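Local coordinates for protein xylulose kinase (Bifidobacterium adolescentis ATCC 15703, PDB 3I8B) that probably catalyses the ATP-dependent phosphorylation of D-xylulose to D-xylulose 5-phosphate, as an FGGY-family carbohydrate kinase, at residues S387-T390 against L391-T395; P494-A497 against V498-Y502. All coordinates share one frame; numbering follows the deposited sequence.

Interaction 1. Residues S387-T390 against L391-T395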
ATOM      1  N   SER A 387       6.481  21.259  23.037  1.00 15.63           N
ATOM      2  CA  SER A 387       6.474  22.711  23.178  1.00 20.15           C
ATOM      3  C   SER A 387       5.349  23.188  24.107  1.00 18.04           C
ATOM      4  O   SER A 387       4.538  22.393  24.565  1.00 17.97           O
ATOM      5  CB  SER A 387       6.361  23.388  21.806  1.00 17.24           C
ATOM      6  OG  SER A 387       5.107  23.119  21.202  1.00 19.49           O
ATOM      7  N   GLY A 388       5.324  24.491  24.385  1.00 18.25           N
ATOM      8  CA  GLY A 388       4.278  25.090  25.205  1.00 19.78           C
ATOM      9  C   GLY A 388       4.394  24.760  26.687  1.00 22.88           C
ATOM     10  O   GLY A 388       3.445  24.937  27.450  1.00 22.02           O
HETATM   11  N   MSE A 389       5.564  24.293  27.103  1.00 23.15           N
HETATM   12  CA  MSE A 389       5.752  23.899  28.488  1.00 20.90           C
HETATM   13  C   MSE A 389       5.932  25.063  29.431  1.00 22.98           C
HETATM   14  O   MSE A 389       6.556  26.075  29.100  1.00 24.67           O
HETATM   15  CB  MSE A 389       6.895  22.912  28.635  1.00 25.17           C
HETATM   16  CG  MSE A 389       6.456  21.491  28.394  1.00 22.12           C
HETATM   17 SE   MSE A 389       7.985  20.302  28.426  1.00 38.03          SE
HETATM   18  CE  MSE A 389       8.646  20.685  30.219  1.00 40.58           C
ATOM     19  N   THR A 390       5.408  24.852  30.630  1.00 23.54           N
ATOM     20  CA  THR A 390       5.192  25.865  31.643  1.00 23.98           C
ATOM     21  C   THR A 390       5.412  25.160  32.982  1.00 23.67           C
ATOM     22  O   THR A 390       5.236  23.946  33.059  1.00 22.59           O
ATOM     23  CB  THR A 390       3.731  26.371  31.503  1.00 26.90           C
ATOM     24  OG1 THR A 390       3.734  27.709  30.987  1.00 27.16           O
ATOM     25  CG2 THR A 390       2.976  26.325  32.814  1.00 23.20           C
ATOM     26  N   LEU A 391       5.811  25.879  34.031  1.00 25.66           N
ATOM     27  CA  LEU A 391       5.972  25.213  35.329  1.00 25.67           C
ATOM     28  C   LEU A 391       4.646  24.562  35.754  1.00 27.82           C
ATOM     29  O   LEU A 391       4.604  23.377  36.098  1.00 25.63           O
ATOM     30  CB  LEU A 391       6.488  26.166  36.419  1.00 23.20           C
ATOM     31  CG  LEU A 391       6.789  25.535  37.794  1.00 28.65           C
ATOM     32  CD1 LEU A 391       7.773  24.358  37.693  1.00 26.35           C
ATOM     33  CD2 LEU A 391       7.307  26.569  38.801  1.00 27.55           C
ATOM     34  N   ALA A 392       3.567  25.340  35.700  1.00 25.09           N
ATOM     35  CA  ALA A 392       2.238  24.844  36.054  1.00 26.71           C
ATOM     36  C   ALA A 392       1.803  23.613  35.248  1.00 29.91           C
ATOM     37  O   ALA A 392       1.241  22.668  35.803  1.00 21.67           O
ATOM     38  CB  ALA A 392       1.199  25.963  35.915  1.00 23.05           C
ATOM     39  N   ASN A 393       2.060  23.616  33.942  1.00 26.43           N
ATOM     40  CA  ASN A 393       1.535  22.540  33.104  1.00 23.76           C
ATOM     41  C   ASN A 393       2.483  21.369  32.864  1.00 27.16           C
ATOM     42  O   ASN A 393       2.084  20.358  32.285  1.00 23.88           O
ATOM     43  CB  ASN A 393       0.957  23.082  31.787  1.00 23.33           C
ATOM     44  CG  ASN A 393       2.030  23.496  30.789  1.00 24.54           C
ATOM     45  OD1 ASN A 393       3.220  23.218  30.974  1.00 26.08           O
ATOM     46  ND2 ASN A 393       1.606  24.161  29.715  1.00 23.33           N
ATOM     47  N   THR A 394       3.729  21.486  33.320  1.00 24.63           N
ATOM     48  CA  THR A 394       4.692  20.420  33.075  1.00 26.28           C
ATOM     49  C   THR A 394       4.545  19.293  34.088  1.00 29.53           C
ATOM     50  O   THR A 394       5.259  19.229  35.091  1.00 28.69           O
ATOM     51  CB  THR A 394       6.144  20.933  33.029  1.00 29.19           C
ATOM     52  OG1 THR A 394       6.289  21.843  31.931  1.00 21.17           O
ATOM     53  CG2 THR A 394       7.101  19.767  32.846  1.00 25.17           C
ATOM     54  N   THR A 395       3.605  18.403  33.805  1.00 30.09           N
ATOM     55  CA  THR A 395       3.233  17.334  34.722  1.00 31.99           C
ATOM     56  C   THR A 395       2.994  16.059  33.928  1.00 27.19           C
ATOM     57  O   THR A 395       2.826  16.113  32.711  1.00 25.49           O
ATOM     58  CB  THR A 395       1.944  17.699  35.473  1.00 32.03           C
ATOM     59  OG1 THR A 395       0.883  17.906  34.529  1.00 30.64           O
ATOM     60  CG2 THR A 395       2.148  18.975  36.287  1.00 27.15           C
TER
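The amide of Asn393 is the flat group here, and the aliphatic atoms of Thr390 lie over one face. Thr390 CB stands 3.4 Å from Asn393 CG, and Thr390 CG2 lies almost directly above that same carbon at 3.6 Å. At the edge, Asn393 ND2 reaches Gly388 O at 3.0 Å; the N-H points nearly straight at the acceptor (173°), and the oxygen sits in the amide plane. A second bond from ND2 goes to the backbone oxygen of Asn363, so two acceptors fix how the amide is turned. On its other branch, Asn393 OD1 receives a weak bond from Thr390 N at 2.8 Å, with the donor raised above the amide plane on the face that Thr390 covers. The first torsion of Asn393 (chi1 75°) sets CG between the backbone N and the carbonyl carbon, folding the amide back beneath the preceding chain. OD1 also lies 3.0 Å from Thr390 O; two acceptors this close probably repel mildly.

Thr390 O has donors of its own, both from Thr394. The hydroxyl OG1 donates to it at 2.6 Å from well above the carbonyl plane (38°), and Thr394 N adds a weak bond at 2.9 Å. Selenomethionine Met389 crosses the Thr394 side chain at about a right angle, but the 3.1 Å between Met389 CE and Thr394 OG1 is too tight to trust in detail. Elsewhere, Ile365 packs against both Met389 and Asn393.

Residues 391-393 have helical backbone angles without regular helical bonds, Thr394 centres an inverse gamma turn, and Thr395 takes the N-cap position of helix 396-420. With residues 388-390 they make the surface loop that leads from strand 385-387 into the helix, in the C-terminal FGGY region.

Interaction 2. Residues P494-A497 against V498-Y502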
ATOM      1  N   PRO A 494     -16.157  17.833  18.452  1.00 32.80           N
ATOM      2  CA  PRO A 494     -14.909  18.344  17.880  1.00 35.29           C
ATOM      3  C   PRO A 494     -14.248  19.389  18.774  1.00 33.44           C
ATOM      4  O   PRO A 494     -14.917  20.274  19.303  1.00 35.65           O
ATOM      5  CB  PRO A 494     -15.371  18.994  16.576  1.00 36.23           C
ATOM      6  CG  PRO A 494     -16.632  18.250  16.220  1.00 34.55           C
ATOM      7  CD  PRO A 494     -17.295  17.965  17.526  1.00 33.00           C
ATOM      8  N   THR A 495     -12.938  19.266  18.946  1.00 29.40           N
ATOM      9  CA  THR A 495     -12.148  20.267  19.646  1.00 32.11           C
ATOM     10  C   THR A 495     -11.051  20.742  18.697  1.00 32.89           C
ATOM     11  O   THR A 495      -9.969  20.159  18.634  1.00 32.69           O
ATOM     12  CB  THR A 495     -11.514  19.689  20.913  1.00 32.73           C
ATOM     13  OG1 THR A 495     -10.679  18.576  20.564  1.00 32.42           O
ATOM     14  CG2 THR A 495     -12.595  19.232  21.886  1.00 29.11           C
ATOM     15  N   GLU A 496     -11.351  21.790  17.943  1.00 32.66           N
ATOM     16  CA  GLU A 496     -10.492  22.219  16.851  1.00 34.28           C
ATOM     17  C   GLU A 496      -9.175  22.804  17.364  1.00 32.08           C
ATOM     18  O   GLU A 496      -8.132  22.680  16.714  1.00 31.34           O
ATOM     19  CB  GLU A 496     -11.241  23.221  15.969  1.00 33.92           C
ATOM     20  CG  GLU A 496     -10.605  23.466  14.613  1.00 44.16           C
ATOM     21  CD  GLU A 496     -10.214  22.180  13.907  1.00 40.83           C
ATOM     22  OE1 GLU A 496     -11.097  21.319  13.685  1.00 37.41           O
ATOM     23  OE2 GLU A 496      -9.015  22.041  13.577  1.00 41.55           O
ATOM     24  N   ALA A 497      -9.223  23.412  18.546  1.00 30.23           N
ATOM     25  CA  ALA A 497      -8.054  24.086  19.114  1.00 28.68           C
ATOM     26  C   ALA A 497      -6.879  23.137  19.364  1.00 26.90           C
ATOM     27  O   ALA A 497      -5.720  23.546  19.316  1.00 27.94           O
ATOM     28  CB  ALA A 497      -8.431  24.821  20.389  1.00 29.18           C
ATOM     29  N   VAL A 498      -7.173  21.868  19.616  1.00 27.05           N
ATOM     30  CA  VAL A 498      -6.112  20.877  19.778  1.00 25.96           C
ATOM     31  C   VAL A 498      -5.265  20.794  18.507  1.00 24.01           C
ATOM     32  O   VAL A 498      -4.068  21.049  18.532  1.00 26.55           O
ATOM     33  CB  VAL A 498      -6.664  19.481  20.152  1.00 25.96           C
ATOM     34  CG1 VAL A 498      -5.526  18.474  20.288  1.00 25.78           C
ATOM     35  CG2 VAL A 498      -7.451  19.558  21.459  1.00 26.15           C
ATOM     36  N   TYR A 499      -5.891  20.468  17.386  1.00 23.55           N
ATOM     37  CA  TYR A 499      -5.165  20.405  16.126  1.00 25.39           C
ATOM     38  C   TYR A 499      -4.611  21.762  15.669  1.00 25.10           C
ATOM     39  O   TYR A 499      -3.553  21.822  15.044  1.00 23.75           O
ATOM     40  CB  TYR A 499      -6.035  19.785  15.028  1.00 23.63           C
ATOM     41  CG  TYR A 499      -5.386  19.816  13.666  1.00 23.39           C
ATOM     42  CD1 TYR A 499      -4.280  19.018  13.378  1.00 21.00           C
ATOM     43  CD2 TYR A 499      -5.874  20.645  12.667  1.00 22.13           C
ATOM     44  CE1 TYR A 499      -3.686  19.054  12.128  1.00 18.55           C
ATOM     45  CE2 TYR A 499      -5.291  20.680  11.420  1.00 21.56           C
ATOM     46  CZ  TYR A 499      -4.196  19.886  11.155  1.00 20.89           C
ATOM     47  OH  TYR A 499      -3.622  19.933   9.908  1.00 20.19           O
ATOM     48  N   GLU A 500      -5.326  22.846  15.958  1.00 27.55           N
ATOM     49  CA  GLU A 500      -4.836  24.174  15.579  1.00 27.33           C
ATOM     50  C   GLU A 500      -3.505  24.503  16.268  1.00 25.81           C
ATOM     51  O   GLU A 500      -2.612  25.089  15.653  1.00 23.17           O
ATOM     52  CB  GLU A 500      -5.894  25.258  15.826  1.00 27.65           C
ATOM     53  CG  GLU A 500      -7.081  25.164  14.850  1.00 39.85           C
ATOM     54  CD  GLU A 500      -8.199  26.168  15.135  1.00 43.87           C
ATOM     55  OE1 GLU A 500      -8.364  26.562  16.311  1.00 48.03           O
ATOM     56  OE2 GLU A 500      -8.919  26.553  14.182  1.00 41.66           O
ATOM     57  N   ALA A 501      -3.380  24.104  17.531  1.00 23.23           N
ATOM     58  CA  ALA A 501      -2.129  24.253  18.277  1.00 27.50           C
ATOM     59  C   ALA A 501      -1.027  23.364  17.702  1.00 25.78           C
ATOM     60  O   ALA A 501       0.123  23.780  17.579  1.00 25.49           O
ATOM     61  CB  ALA A 501      -2.347  23.933  19.754  1.00 22.23           C
ATOM     62  N   TYR A 502      -1.391  22.135  17.359  1.00 24.02           N
ATOM     63  CA  TYR A 502      -0.461  21.187  16.773  1.00 22.70           C
ATOM     64  C   TYR A 502       0.078  21.738  15.463  1.00 26.05           C
ATOM     65  O   TYR A 502       1.276  21.669  15.200  1.00 23.40           O
ATOM     66  CB  TYR A 502      -1.166  19.847  16.519  1.00 23.52           C
ATOM     67  CG  TYR A 502      -0.307  18.803  15.837  1.00 21.86           C
ATOM     68  CD1 TYR A 502      -0.245  18.719  14.451  1.00 20.31           C
ATOM     69  CD2 TYR A 502       0.443  17.894  16.583  1.00 19.45           C
ATOM     70  CE1 TYR A 502       0.541  17.762  13.827  1.00 17.61           C
ATOM     71  CE2 TYR A 502       1.226  16.931  15.968  1.00 14.88           C
ATOM     72  CZ  TYR A 502       1.280  16.873  14.591  1.00 18.59           C
ATOM     73  OH  TYR A 502       2.061  15.916  13.977  1.00 14.71           O
TER
HETATM   74  O   HOH W   1      -8.237  18.726  16.906  1.00 24.68           O
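Thr495 O is gripped by two groups: a water at 2.8 Å and, more weakly, Val498 N at 3.4 Å. The same water accepts from Tyr499 N at 3.0 Å. It thereby bridges the 4.3 Å between Thr495 O and Tyr499 N, too wide for a direct bond. One residue further on, the direct pattern takes over, with Glu500 N meeting Glu496 O at 2.9 Å and 159°, followed by Ala501 N to Ala497 O. This is the first turn of an alpha-helix, the C-terminal helix 496-506, with a water inserted where its i to i+4 bonding begins.

The side chains meet at spacings of three and four residues. Thr495 OG1, hydrogen-bonded to Ser446 OG, brushes the CG2 methyl of Val498. Glu496 runs beside Tyr499, both pointing the same way: CG of Glu496 is anti to the backbone N (chi1 -165°), and a bend further out brings OE2 to the ring edge, 3.6 Å from Tyr499 CD2. The carboxylate stands nearly perpendicular to the ring (86°). Its other oxygen, OE1, forms a salt bridge with Arg412, while Tyr499 OH bonds to Asp413, both on helix 396-420. Glu500 crosses Glu496 at about a right angle, its OE2 3.5 Å from Glu496 CG. The OE2 atoms of the two glutamates are 4.6 Å apart, a like-charge proximity that the salt bridge of Glu496 with Arg412 probably eases in part.

Overall arrangement
Both interactions are local contacts, and helix 396-420 relates them. Interaction 1 belongs to the loop that leads into this helix, ending at its N-cap, whereas interaction 2 forms the start of helix 496-506, which packs Tyr499 and Tyr502 against it. Their centres are 18 Å apart and their nearest atoms about 6 Å, so they do not touch. They lie on the same side of the chain's centre, the centre of interaction 1 at 39 Å from it and that of interaction 2 at 29 Å. Neither is close to the predicted catalytic Asp274 or to the magnesium site of Glu190, Leu192 and Thr241. One is a surface loop and the other a partly buried helix start.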